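Long-range contacts in alcohol oxidase (Myceliophthora thermophila, PDB 6F74), which binds FAD and, as a VAO-type flavoprotein, probably oxidises alcohol substrates with molecular oxygen as electron acceptor: residues His246-His251 with Ala350-Trp355; Val469-Ser474 with Pro497-Ser502; Gly230-Gly235 with Phe418-Ser423. One frame throughout, in Å; residues are numbered along the deposited sequence.

Contact 1. Residues His246-His251 with Ala350-Trp355; sequences HGPATH and AGYGFW. With FAD (flavin-adenine dinucleotide), chain I.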
loop_
_atom_site.group_PDB
_atom_site.type_symbol
_atom_site.label_atom_id
_atom_site.label_comp_id
_atom_site.label_asym_id
_atom_site.label_seq_id
_atom_site.Cartn_x
_atom_site.Cartn_y
_atom_site.Cartn_z
ATOM N N HIS A 246 -3.872 -5.804 -2.897
ATOM C CA HIS A 246 -4.507 -6.035 -4.182
ATOM C C HIS A 246 -3.463 -6.132 -5.264
ATOM O O HIS A 246 -2.340 -5.698 -5.113
ATOM C CB HIS A 246 -5.537 -4.936 -4.534
ATOM C CG HIS A 246 -4.934 -3.598 -4.771
ATOM N ND1 HIS A 246 -4.387 -3.230 -5.983
ATOM C CD2 HIS A 246 -4.755 -2.550 -3.938
ATOM C CE1 HIS A 246 -3.866 -2.016 -5.877
ATOM N NE2 HIS A 246 -4.071 -1.582 -4.644
ATOM N N GLY A 247 -3.856 -6.742 -6.371
ATOM C CA GLY A 247 -2.984 -6.930 -7.527
ATOM C C GLY A 247 -3.803 -7.546 -8.643
ATOM O O GLY A 247 -4.973 -7.851 -8.445
ATOM N N PRO A 248 -3.198 -7.776 -9.803
ATOM C CA PRO A 248 -3.955 -8.324 -10.929
ATOM C C PRO A 248 -4.751 -9.624 -10.647
ATOM O O PRO A 248 -5.856 -9.785 -11.186
ATOM C CB PRO A 248 -2.852 -8.586 -11.960
ATOM C CG PRO A 248 -1.874 -7.503 -11.704
ATOM C CD PRO A 248 -1.822 -7.420 -10.189
ATOM N N ALA A 249 -4.192 -10.502 -9.797
ATOM C CA ALA A 249 -4.718 -11.846 -9.580
ATOM C C ALA A 249 -5.675 -12.031 -8.380
ATOM O O ALA A 249 -6.137 -13.138 -8.143
ATOM C CB ALA A 249 -3.556 -12.832 -9.508
ATOM N N THR A 250 -6.005 -10.960 -7.660
ATOM C CA THR A 250 -6.758 -11.096 -6.398
ATOM C C THR A 250 -8.245 -11.421 -6.584
ATOM O O THR A 250 -8.787 -12.227 -5.834
ATOM C CB THR A 250 -6.606 -9.885 -5.460
ATOM O OG1 THR A 250 -7.022 -8.678 -6.119
ATOM C CG2 THR A 250 -5.182 -9.747 -4.983
ATOM N N HIS A 251 -8.907 -10.810 -7.568
ATOM C CA HIS A 251 -10.268 -11.228 -7.894
ATOM C C HIS A 251 -10.351 -12.751 -8.086
ATOM O O HIS A 251 -11.233 -13.424 -7.555
ATOM C CB HIS A 251 -10.771 -10.523 -9.159
ATOM C CG HIS A 251 -12.039 -11.107 -9.688
ATOM N ND1 HIS A 251 -13.265 -10.828 -9.135
ATOM C CD2 HIS A 251 -12.264 -12.028 -10.660
ATOM C CE1 HIS A 251 -14.192 -11.539 -9.748
ATOM N NE2 HIS A 251 -13.613 -12.284 -10.671
ATOM N N ALA A 350 -11.129 -8.073 -13.900
ATOM C CA ALA A 350 -10.388 -7.346 -12.876
ATOM C C ALA A 350 -9.418 -6.370 -13.534
ATOM O O ALA A 350 -9.129 -6.465 -14.739
ATOM C CB ALA A 350 -9.642 -8.312 -11.967
ATOM N N GLY A 351 -8.894 -5.449 -12.722
ATOM C CA GLY A 351 -7.819 -4.551 -13.168
ATOM C C GLY A 351 -7.980 -3.131 -12.687
ATOM O O GLY A 351 -8.632 -2.873 -11.668
ATOM N N TYR A 352 -7.359 -2.205 -13.407
ATOM C CA TYR A 352 -7.281 -0.842 -12.922
ATOM C C TYR A 352 -7.651 0.163 -13.975
ATOM O O TYR A 352 -7.217 0.055 -15.132
ATOM C CB TYR A 352 -5.874 -0.538 -12.385
ATOM C CG TYR A 352 -5.420 -1.539 -11.351
ATOM C CD1 TYR A 352 -4.739 -2.726 -11.727
ATOM C CD2 TYR A 352 -5.658 -1.325 -10.017
ATOM C CE1 TYR A 352 -4.327 -3.638 -10.780
ATOM C CE2 TYR A 352 -5.240 -2.241 -9.055
ATOM C CZ TYR A 352 -4.574 -3.391 -9.449
ATOM O OH TYR A 352 -4.152 -4.281 -8.509
ATOM N N GLY A 353 -8.414 1.164 -13.535
ATOM C CA GLY A 353 -8.855 2.279 -14.374
ATOM C C GLY A 353 -8.466 3.602 -13.764
ATOM O O GLY A 353 -8.386 3.724 -12.534
ATOM N N PHE A 354 -8.235 4.583 -14.641
ATOM C CA PHE A 354 -7.629 5.857 -14.288
ATOM C C PHE A 354 -8.359 6.939 -15.051
ATOM O O PHE A 354 -8.603 6.765 -16.227
ATOM C CB PHE A 354 -6.148 5.890 -14.727
ATOM C CG PHE A 354 -5.292 4.858 -14.061
ATOM C CD1 PHE A 354 -5.232 3.552 -14.561
ATOM C CD2 PHE A 354 -4.549 5.168 -12.932
ATOM C CE1 PHE A 354 -4.439 2.579 -13.941
ATOM C CE2 PHE A 354 -3.753 4.194 -12.319
ATOM C CZ PHE A 354 -3.697 2.897 -12.826
ATOM N N TRP A 355 -8.659 8.060 -14.418
ATOM C CA TRP A 355 -9.373 9.111 -15.116
ATOM C C TRP A 355 -9.156 10.479 -14.494
ATOM O O TRP A 355 -8.802 10.598 -13.304
ATOM C CB TRP A 355 -10.876 8.783 -15.236
ATOM C CG TRP A 355 -11.683 8.718 -13.929
ATOM C CD1 TRP A 355 -11.903 7.629 -13.171
ATOM C CD2 TRP A 355 -12.414 9.793 -13.306
ATOM N NE1 TRP A 355 -12.692 7.943 -12.078
ATOM C CE2 TRP A 355 -13.032 9.267 -12.151
ATOM C CE3 TRP A 355 -12.594 11.146 -13.610
ATOM C CZ2 TRP A 355 -13.793 10.052 -11.286
ATOM C CZ3 TRP A 355 -13.361 11.929 -12.746
ATOM C CH2 TRP A 355 -13.952 11.381 -11.604
HETATM P PA FAD I . 7.017 -0.486 4.715
HETATM O O1A FAD I . 6.970 1.038 4.650
HETATM O O2A FAD I . 8.374 -1.107 4.825
HETATM O O5B FAD I . 6.110 -0.928 5.929
HETATM C C5B FAD I . 4.735 -0.666 5.892
HETATM C C4B FAD I . 4.150 -0.908 7.273
HETATM O O4B FAD I . 4.314 -2.289 7.550
HETATM C C3B FAD I . 4.815 -0.186 8.416
HETATM O O3B FAD I . 3.826 -0.001 9.436
HETATM C C2B FAD I . 5.825 -1.172 8.949
HETATM O O2B FAD I . 6.078 -1.087 10.357
HETATM C C1B FAD I . 5.142 -2.486 8.687
HETATM N N9A FAD I . 6.018 -3.629 8.407
HETATM C C8A FAD I . 6.766 -3.816 7.311
HETATM N N7A FAD I . 7.415 -4.995 7.369
HETATM C C5A FAD I . 7.064 -5.569 8.516
HETATM C C6A FAD I . 7.400 -6.838 9.161
HETATM N N6A FAD I . 8.250 -7.662 8.507
HETATM N N1A FAD I . 6.844 -7.092 10.374
HETATM C C2A FAD I . 5.998 -6.209 10.966
HETATM N N3A FAD I . 5.629 -5.026 10.411
HETATM C C4A FAD I . 6.133 -4.676 9.199
HETATM N N1 FAD I . -0.417 -1.907 -2.590
HETATM C C2 FAD I . -1.287 -2.709 -3.245
HETATM O O2 FAD I . -2.204 -3.267 -2.591
HETATM N N3 FAD I . -1.184 -2.949 -4.568
HETATM C C4 FAD I . -0.235 -2.382 -5.332
HETATM O O4 FAD I . -0.153 -2.590 -6.561
HETATM C C4X FAD I . 0.746 -1.476 -4.698
HETATM N N5 FAD I . 1.715 -0.871 -5.415
HETATM C C5X FAD I . 2.605 -0.052 -4.802
HETATM C C6 FAD I . 3.612 0.550 -5.556
HETATM C C7 FAD I . 4.557 1.378 -4.976
HETATM C C7M FAD I . 5.559 1.964 -5.940
HETATM C C8 FAD I . 4.512 1.626 -3.507
HETATM C C8M FAD I . 5.539 2.484 -2.781
HETATM C C9 FAD I . 3.495 1.047 -2.755
HETATM C C9A FAD I . 2.531 0.202 -3.332
HETATM N N10 FAD I . 1.498 -0.432 -2.589
HETATM C C10 FAD I . 0.589 -1.269 -3.250
HETATM C "C1'" FAD I . 1.276 -0.181 -1.145
HETATM C "C2'" FAD I . 1.798 -1.147 -0.133
HETATM O "O2'" FAD I . 0.856 -2.213 -0.042
HETATM C "C3'" FAD I . 1.877 -0.456 1.232
HETATM O "O3'" FAD I . 2.591 0.791 1.154
HETATM C "C4'" FAD I . 2.514 -1.353 2.285
HETATM O "O4'" FAD I . 2.551 -0.667 3.539
HETATM C "C5'" FAD I . 3.912 -1.785 1.871
HETATM O "O5'" FAD I . 4.483 -2.627 2.857
HETATM P P FAD I . 6.062 -2.558 2.923
HETATM O O1P FAD I . 6.637 -2.703 1.541
HETATM O O2P FAD I . 6.476 -3.500 4.005
HETATM O O3P FAD I . 6.250 -1.020 3.388
#

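Contact 2. Residues Val469-Ser474 with Pro497-Ser502; sequences VVLLVS and PFVMIS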
loop_
_atom_site.group_PDB
_atom_site.type_symbol
_atom_site.label_atom_id
_atom_site.label_comp_id
_atom_site.label_asym_id
_atom_site.label_seq_id
_atom_site.Cartn_x
_atom_site.Cartn_y
_atom_site.Cartn_z
ATOM N N VAL A 469 -8.936 6.790 -9.326
ATOM C CA VAL A 469 -8.489 5.461 -9.701
ATOM C C VAL A 469 -9.556 4.468 -9.270
ATOM O O VAL A 469 -10.112 4.562 -8.134
ATOM C CB VAL A 469 -7.148 5.086 -9.035
ATOM C CG1 VAL A 469 -6.654 3.697 -9.484
ATOM C CG2 VAL A 469 -6.084 6.153 -9.308
ATOM N N VAL A 470 -9.836 3.529 -10.181
ATOM C CA VAL A 470 -10.696 2.381 -9.931
ATOM C C VAL A 470 -9.852 1.112 -9.758
ATOM O O VAL A 470 -9.085 0.789 -10.646
ATOM C CB VAL A 470 -11.663 2.158 -11.098
ATOM C CG1 VAL A 470 -12.464 0.890 -10.898
ATOM C CG2 VAL A 470 -12.646 3.306 -11.158
ATOM N N LEU A 471 -10.011 0.412 -8.623
ATOM C CA LEU A 471 -9.289 -0.841 -8.351
ATOM C C LEU A 471 -10.277 -1.987 -8.437
ATOM O O LEU A 471 -10.964 -2.316 -7.467
ATOM C CB LEU A 471 -8.652 -0.796 -6.964
ATOM C CG LEU A 471 -7.668 0.334 -6.663
ATOM C CD1 LEU A 471 -8.415 1.630 -6.499
ATOM C CD2 LEU A 471 -6.918 -0.008 -5.384
ATOM N N LEU A 472 -10.410 -2.564 -9.627
ATOM C CA LEU A 472 -11.377 -3.618 -9.824
ATOM C C LEU A 472 -10.676 -4.913 -9.384
ATOM O O LEU A 472 -10.204 -5.702 -10.200
ATOM C CB LEU A 472 -11.845 -3.650 -11.267
ATOM C CG LEU A 472 -12.946 -4.653 -11.595
ATOM C CD1 LEU A 472 -14.223 -4.401 -10.775
ATOM C CD2 LEU A 472 -13.227 -4.581 -13.084
ATOM N N VAL A 473 -10.599 -5.086 -8.074
ATOM C CA VAL A 473 -9.700 -6.090 -7.478
ATOM C C VAL A 473 -10.350 -7.030 -6.511
ATOM O O VAL A 473 -9.686 -7.890 -6.010
ATOM C CB VAL A 473 -8.479 -5.430 -6.793
ATOM C CG1 VAL A 473 -7.685 -4.609 -7.797
ATOM C CG2 VAL A 473 -8.895 -4.565 -5.628
ATOM N N SER A 474 -11.639 -6.889 -6.249
ATOM C CA SER A 474 -12.327 -7.783 -5.341
ATOM C C SER A 474 -13.378 -8.520 -6.169
ATOM O O SER A 474 -13.182 -8.678 -7.370
ATOM C CB SER A 474 -12.894 -7.030 -4.155
ATOM O OG SER A 474 -13.614 -7.873 -3.259
ATOM N N PRO A 497 -16.955 -5.129 -4.996
ATOM C CA PRO A 497 -16.087 -5.699 -6.027
ATOM C C PRO A 497 -14.944 -4.791 -6.433
ATOM O O PRO A 497 -13.967 -5.279 -7.004
ATOM C CB PRO A 497 -17.030 -5.959 -7.205
ATOM C CG PRO A 497 -18.242 -5.139 -6.960
ATOM C CD PRO A 497 -18.269 -4.736 -5.524
ATOM N N PHE A 498 -15.055 -3.498 -6.135
ATOM C CA PHE A 498 -14.019 -2.551 -6.468
ATOM C C PHE A 498 -13.866 -1.444 -5.436
ATOM O O PHE A 498 -14.698 -1.271 -4.559
ATOM C CB PHE A 498 -14.248 -1.968 -7.868
ATOM C CG PHE A 498 -15.411 -1.018 -7.984
ATOM C CD1 PHE A 498 -16.682 -1.490 -8.304
ATOM C CD2 PHE A 498 -15.229 0.354 -7.864
ATOM C CE1 PHE A 498 -17.744 -0.618 -8.435
ATOM C CE2 PHE A 498 -16.292 1.229 -8.016
ATOM C CZ PHE A 498 -17.550 0.749 -8.295
ATOM N N VAL A 499 -12.747 -0.733 -5.555
ATOM C CA VAL A 499 -12.410 0.396 -4.712
ATOM C C VAL A 499 -12.275 1.637 -5.581
ATOM O O VAL A 499 -11.765 1.572 -6.692
ATOM C CB VAL A 499 -11.100 0.152 -3.953
ATOM C CG1 VAL A 499 -10.829 1.288 -2.968
ATOM C CG2 VAL A 499 -11.168 -1.187 -3.212
ATOM N N MET A 500 -12.768 2.764 -5.070
ATOM C CA MET A 500 -12.488 4.081 -5.666
ATOM C C MET A 500 -11.466 4.763 -4.788
ATOM O O MET A 500 -11.611 4.780 -3.553
ATOM C CB MET A 500 -13.744 4.939 -5.762
ATOM C CG MET A 500 -14.771 4.382 -6.733
ATOM S SD MET A 500 -16.400 5.122 -6.683
ATOM C CE MET A 500 -16.142 6.701 -7.459
ATOM N N ILE A 501 -10.408 5.265 -5.413
ATOM C CA ILE A 501 -9.408 6.097 -4.762
ATOM C C ILE A 501 -9.415 7.463 -5.447
ATOM O O ILE A 501 -9.418 7.552 -6.669
ATOM C CB ILE A 501 -8.021 5.466 -4.871
ATOM C CG1 ILE A 501 -8.043 4.127 -4.143
ATOM C CG2 ILE A 501 -6.950 6.374 -4.292
ATOM C CD1 ILE A 501 -6.743 3.366 -4.124
ATOM N N SER A 502 -9.458 8.519 -4.648
ATOM C CA SER A 502 -9.411 9.896 -5.156
ATOM C C SER A 502 -8.388 10.657 -4.334
ATOM O O SER A 502 -8.334 10.510 -3.130
ATOM C CB SER A 502 -10.783 10.545 -5.065
ATOM O OG SER A 502 -10.802 11.840 -5.654
#

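Contact 3. Residues Gly230-Gly235 with Phe418-Ser423; sequences GSPSPG and FYWAES. With FAD (flavin-adenine dinucleotide), chain I.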
loop_
_atom_site.group_PDB
_atom_site.type_symbol
_atom_site.label_atom_id
_atom_site.label_comp_id
_atom_site.label_asym_id
_atom_site.label_seq_id
_atom_site.Cartn_x
_atom_site.Cartn_y
_atom_site.Cartn_z
ATOM N N GLY A 230 0.537 -5.128 -8.036
ATOM C CA GLY A 230 0.709 -4.681 -9.415
ATOM C C GLY A 230 2.084 -4.098 -9.647
ATOM O O GLY A 230 2.547 -4.067 -10.789
ATOM N N SER A 231 2.733 -3.643 -8.566
ATOM C CA SER A 231 4.107 -3.196 -8.595
ATOM C C SER A 231 4.966 -4.210 -7.835
ATOM O O SER A 231 4.568 -4.654 -6.758
ATOM C CB SER A 231 4.200 -1.845 -7.921
ATOM O OG SER A 231 3.396 -0.885 -8.629
ATOM N N PRO A 232 6.146 -4.589 -8.376
ATOM C CA PRO A 232 6.929 -5.623 -7.681
ATOM C C PRO A 232 7.888 -5.158 -6.593
ATOM O O PRO A 232 8.523 -6.006 -5.954
ATOM C CB PRO A 232 7.748 -6.277 -8.825
ATOM C CG PRO A 232 7.189 -5.691 -10.081
ATOM C CD PRO A 232 6.711 -4.350 -9.705
ATOM N N SER A 233 8.015 -3.848 -6.406
ATOM C CA SER A 233 8.955 -3.293 -5.411
ATOM C C SER A 233 8.508 -3.384 -3.937
ATOM O O SER A 233 9.358 -3.549 -3.052
ATOM C CB SER A 233 9.305 -1.852 -5.769
ATOM O OG SER A 233 10.133 -1.254 -4.765
ATOM N N PRO A 234 7.191 -3.272 -3.649
ATOM C CA PRO A 234 6.765 -3.371 -2.257
ATOM C C PRO A 234 7.075 -4.704 -1.605
ATOM O O PRO A 234 7.200 -5.704 -2.285
ATOM C CB PRO A 234 5.269 -3.157 -2.348
ATOM C CG PRO A 234 5.111 -2.272 -3.513
ATOM C CD PRO A 234 6.090 -2.819 -4.498
ATOM N N GLY A 235 7.159 -4.695 -0.284
ATOM C CA GLY A 235 7.443 -5.896 0.518
ATOM C C GLY A 235 6.353 -6.927 0.398
ATOM O O GLY A 235 5.159 -6.567 0.228
ATOM N N PHE A 418 1.488 -12.230 -19.461
ATOM C CA PHE A 418 0.440 -11.243 -19.237
ATOM C C PHE A 418 0.878 -10.229 -18.182
ATOM O O PHE A 418 0.735 -9.017 -18.381
ATOM C CB PHE A 418 -0.907 -11.900 -18.828
ATOM C CG PHE A 418 -1.713 -11.055 -17.875
ATOM C CD1 PHE A 418 -2.356 -9.910 -18.323
ATOM C CD2 PHE A 418 -1.764 -11.359 -16.512
ATOM C CE1 PHE A 418 -3.053 -9.085 -17.429
ATOM C CE2 PHE A 418 -2.452 -10.547 -15.621
ATOM C CZ PHE A 418 -3.107 -9.413 -16.076
ATOM N N TYR A 419 1.376 -10.732 -17.056
ATOM C CA TYR A 419 1.663 -9.891 -15.909
ATOM C C TYR A 419 2.656 -8.824 -16.303
ATOM O O TYR A 419 2.458 -7.638 -16.033
ATOM C CB TYR A 419 2.210 -10.684 -14.712
ATOM C CG TYR A 419 2.554 -9.783 -13.556
ATOM C CD1 TYR A 419 1.559 -9.309 -12.693
ATOM C CD2 TYR A 419 3.837 -9.309 -13.388
ATOM C CE1 TYR A 419 1.866 -8.435 -11.652
ATOM C CE2 TYR A 419 4.157 -8.437 -12.361
ATOM C CZ TYR A 419 3.167 -8.001 -11.494
ATOM O OH TYR A 419 3.493 -7.093 -10.483
ATOM N N TRP A 420 3.743 -9.260 -16.911
ATOM C CA TRP A 420 4.835 -8.347 -17.230
ATOM C C TRP A 420 4.498 -7.383 -18.365
ATOM O O TRP A 420 5.049 -6.279 -18.421
ATOM C CB TRP A 420 6.111 -9.126 -17.516
ATOM C CG TRP A 420 6.632 -9.841 -16.250
ATOM C CD1 TRP A 420 6.710 -11.194 -16.022
ATOM C CD2 TRP A 420 7.106 -9.216 -15.063
ATOM N NE1 TRP A 420 7.208 -11.440 -14.764
ATOM C CE2 TRP A 420 7.485 -10.242 -14.166
ATOM C CE3 TRP A 420 7.282 -7.871 -14.675
ATOM C CZ2 TRP A 420 8.010 -9.971 -12.902
ATOM C CZ3 TRP A 420 7.805 -7.600 -13.426
ATOM C CH2 TRP A 420 8.175 -8.646 -12.552
ATOM N N ALA A 421 3.605 -7.796 -19.257
ATOM C CA ALA A 421 3.162 -6.948 -20.346
ATOM C C ALA A 421 2.179 -5.874 -19.873
ATOM O O ALA A 421 2.287 -4.757 -20.281
ATOM C CB ALA A 421 2.535 -7.801 -21.435
ATOM N N GLU A 422 1.238 -6.243 -19.013
ATOM C CA GLU A 422 0.121 -5.388 -18.632
ATOM C C GLU A 422 0.239 -4.777 -17.246
ATOM O O GLU A 422 -0.504 -3.853 -16.908
ATOM C CB GLU A 422 -1.158 -6.208 -18.713
ATOM C CG GLU A 422 -1.396 -6.824 -20.095
ATOM C CD GLU A 422 -1.902 -5.835 -21.125
ATOM O OE1 GLU A 422 -2.249 -4.667 -20.767
ATOM O OE2 GLU A 422 -1.964 -6.210 -22.313
ATOM N N SER A 423 1.162 -5.288 -16.433
ATOM C CA SER A 423 1.303 -4.869 -15.028
ATOM C C SER A 423 2.814 -4.860 -14.705
ATOM O O SER A 423 3.628 -4.572 -15.594
ATOM C CB SER A 423 0.419 -5.760 -14.117
ATOM O OG SER A 423 0.592 -5.520 -12.716
HETATM P PA FAD I . 7.017 -0.486 4.715
HETATM O O1A FAD I . 6.970 1.038 4.650
HETATM O O2A FAD I . 8.374 -1.107 4.825
HETATM O O5B FAD I . 6.110 -0.928 5.929
HETATM C C5B FAD I . 4.735 -0.666 5.892
HETATM C C4B FAD I . 4.150 -0.908 7.273
HETATM O O4B FAD I . 4.314 -2.289 7.550
HETATM C C3B FAD I . 4.815 -0.186 8.416
HETATM O O3B FAD I . 3.826 -0.001 9.436
HETATM C C2B FAD I . 5.825 -1.172 8.949
HETATM O O2B FAD I . 6.078 -1.087 10.357
HETATM C C1B FAD I . 5.142 -2.486 8.687
HETATM N N9A FAD I . 6.018 -3.629 8.407
HETATM C C8A FAD I . 6.766 -3.816 7.311
HETATM N N7A FAD I . 7.415 -4.995 7.369
HETATM C C5A FAD I . 7.064 -5.569 8.516
HETATM C C6A FAD I . 7.400 -6.838 9.161
HETATM N N6A FAD I . 8.250 -7.662 8.507
HETATM N N1A FAD I . 6.844 -7.092 10.374
HETATM C C2A FAD I . 5.998 -6.209 10.966
HETATM N N3A FAD I . 5.629 -5.026 10.411
HETATM C C4A FAD I . 6.133 -4.676 9.199
HETATM N N1 FAD I . -0.417 -1.907 -2.590
HETATM C C2 FAD I . -1.287 -2.709 -3.245
HETATM O O2 FAD I . -2.204 -3.267 -2.591
HETATM N N3 FAD I . -1.184 -2.949 -4.568
HETATM C C4 FAD I . -0.235 -2.382 -5.332
HETATM O O4 FAD I . -0.153 -2.590 -6.561
HETATM C C4X FAD I . 0.746 -1.476 -4.698
HETATM N N5 FAD I . 1.715 -0.871 -5.415
HETATM C C5X FAD I . 2.605 -0.052 -4.802
HETATM C C6 FAD I . 3.612 0.550 -5.556
HETATM C C7 FAD I . 4.557 1.378 -4.976
HETATM C C7M FAD I . 5.559 1.964 -5.940
HETATM C C8 FAD I . 4.512 1.626 -3.507
HETATM C C8M FAD I . 5.539 2.484 -2.781
HETATM C C9 FAD I . 3.495 1.047 -2.755
HETATM C C9A FAD I . 2.531 0.202 -3.332
HETATM N N10 FAD I . 1.498 -0.432 -2.589
HETATM C C10 FAD I . 0.589 -1.269 -3.250
HETATM C "C1'" FAD I . 1.276 -0.181 -1.145
HETATM C "C2'" FAD I . 1.798 -1.147 -0.133
HETATM O "O2'" FAD I . 0.856 -2.213 -0.042
HETATM C "C3'" FAD I . 1.877 -0.456 1.232
HETATM O "O3'" FAD I . 2.591 0.791 1.154
HETATM C "C4'" FAD I . 2.514 -1.353 2.285
HETATM O "O4'" FAD I . 2.551 -0.667 3.539
HETATM C "C5'" FAD I . 3.912 -1.785 1.871
HETATM O "O5'" FAD I . 4.483 -2.627 2.857
HETATM P P FAD I . 6.062 -2.558 2.923
HETATM O O1P FAD I . 6.637 -2.703 1.541
HETATM O O2P FAD I . 6.476 -3.500 4.005
HETATM O O3P FAD I . 6.250 -1.020 3.388
#

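Contact 1. Residues His246-His251 with Ala350-Trp355
H246 and Y352 meet at the flavin in the two-domain build of VAO-type flavoproteins, where a loop of the FAD-binding domain touches strand 349-356 of a large antiparallel sheet. From CB, chi1 (67°) sets H246 CG between the backbone N and the carbonyl carbon. The imidazole turns one face to the flavin, with FAD N3 above its plane, offset toward the rim. CG lies 3.5 Å from FAD O2, and CD2 comes to 3.0 Å from the same oxygen. CE1 sits 3.1 Å from FAD N3. NE2 is hydrogen-bonded to E543, while ND1 reaches Y352 OH at 2.7 Å in a nearly straight hydrogen bond (160°), each group in the plane of the other's ring. The two rings meet rim to rim, their planes turned 53° apart. An alanine at H246 would probably leave Y352 OH and E543 without this mate and open a gap against the pyrimidine. The main chain grips the flavin too: H246 N donates to FAD O2, and FAD N3 donates to H246 O. Y352 OH also lies 3.1 Å from G247 CA. H251 ND1 is hydrogen-bonded to S474 O, while H251 CB packs 3.7 Å from A350 CB.

Contact 2. Residues Val469-Ser474 with Pro497-Ser502
V469 and I501 exchange two backbone hydrogen bonds: V469 N to I501 O and I501 N to V469 O, each 2.8 Å and in the plane of the accepting carbonyl. L471 and V499 form the next hydrogen-bonded pair; L471 N approaches V499 O almost straight (174°), whereas V499 N comes in tilted 34° from the plane of the L471 carbonyl. V470 and M500, between the two hydrogen-bonded pairs, form a non-hydrogen-bonded pair. Beyond L471 the first strand ends in an inverse gamma turn centred on L472, yet S474 N still donates to P497 O at 2.9 Å, from above the carbonyl plane. The strands are antiparallel neighbours in a seven-stranded sheet, with 349-356 beside 467-472 and 435-440 beside 498-503. The face that carries V469, L471, V499 and I501 turns toward the flavin site, since L471 packs on H246. On it, L471 and I501 cross at about a right angle, and L471 CD1 is pressed tightly onto I501 CD1 at 3.4 Å. L471 CD1 also lies 4.0 Å from V499 CB. V470 CG1 meets F498 CD2 at 4.1 Å, both residues packing on L341 of helix 328-346. L472 CD1 rests 3.8 Å from F498 CB.

Contact 3. Residues Gly230-Gly235 with Phe418-Ser423
G230 and S423 bring their CA atoms to 5.6 Å, where an irregular loop passes the end of helix 415-422 and S423 is the first residue to leave helical backbone angles. With OG anti to its own backbone N (chi1 174°), S423 donates a hydrogen bond from OG to G230 O, 3.1 Å away. The hydroxyl lies in the carbonyl plane, on a lone pair, at a C=O...O angle of 109°. Y419 OH also comes to 3.2 Å from G230 O, but its hydrogen bond goes to the preceding carbonyl, that of G229. The loop belongs to the FAD-binding domain and lines the flavin, so the helix end packs against the segment that grips flavin O4 and a phosphate oxygen. At its start G230 N donates to FAD O4, and at its end G235 N donates to FAD O1P over 2.8 Å with an N-H...O angle of 158°; a side chain at G235 would be crowded by that phosphate oxygen. Between them, S231 OG lies 3.4 Å from FAD C6, and P234 CG is 3.6 Å from FAD C9A. Farther out, P232 points its CB toward the helix, and its CG approaches W420 CZ3 at 3.9 Å, the two side chains crossing obliquely. Within the helix, Y419 CD2 sits over the centre of the W420 ring, and W420 NE1 is hydrogen-bonded to Q220.

In the fold
All three contacts are buried; Y352, V469 and W420 are the touching residues that remain partly exposed. Contacts 1 and 2 share one sheet: strands 349-356 and 467-472 are neighbours, joined by backbone bonds such as G351 O to L472 N, and L471 CD2 packs on H246 NE2. Contacts 1 and 3 share the flavin and meet through P248, whose ring lies against S423 and Y419. Contacts 2 and 3 do not touch, their centres about 17 Å apart. Contact 2 is regular strand pairing with apolar side chains, whereas contacts 1 and 3 join cofactor-binding loops to other elements through single hydroxyl-mediated hydrogen bonds.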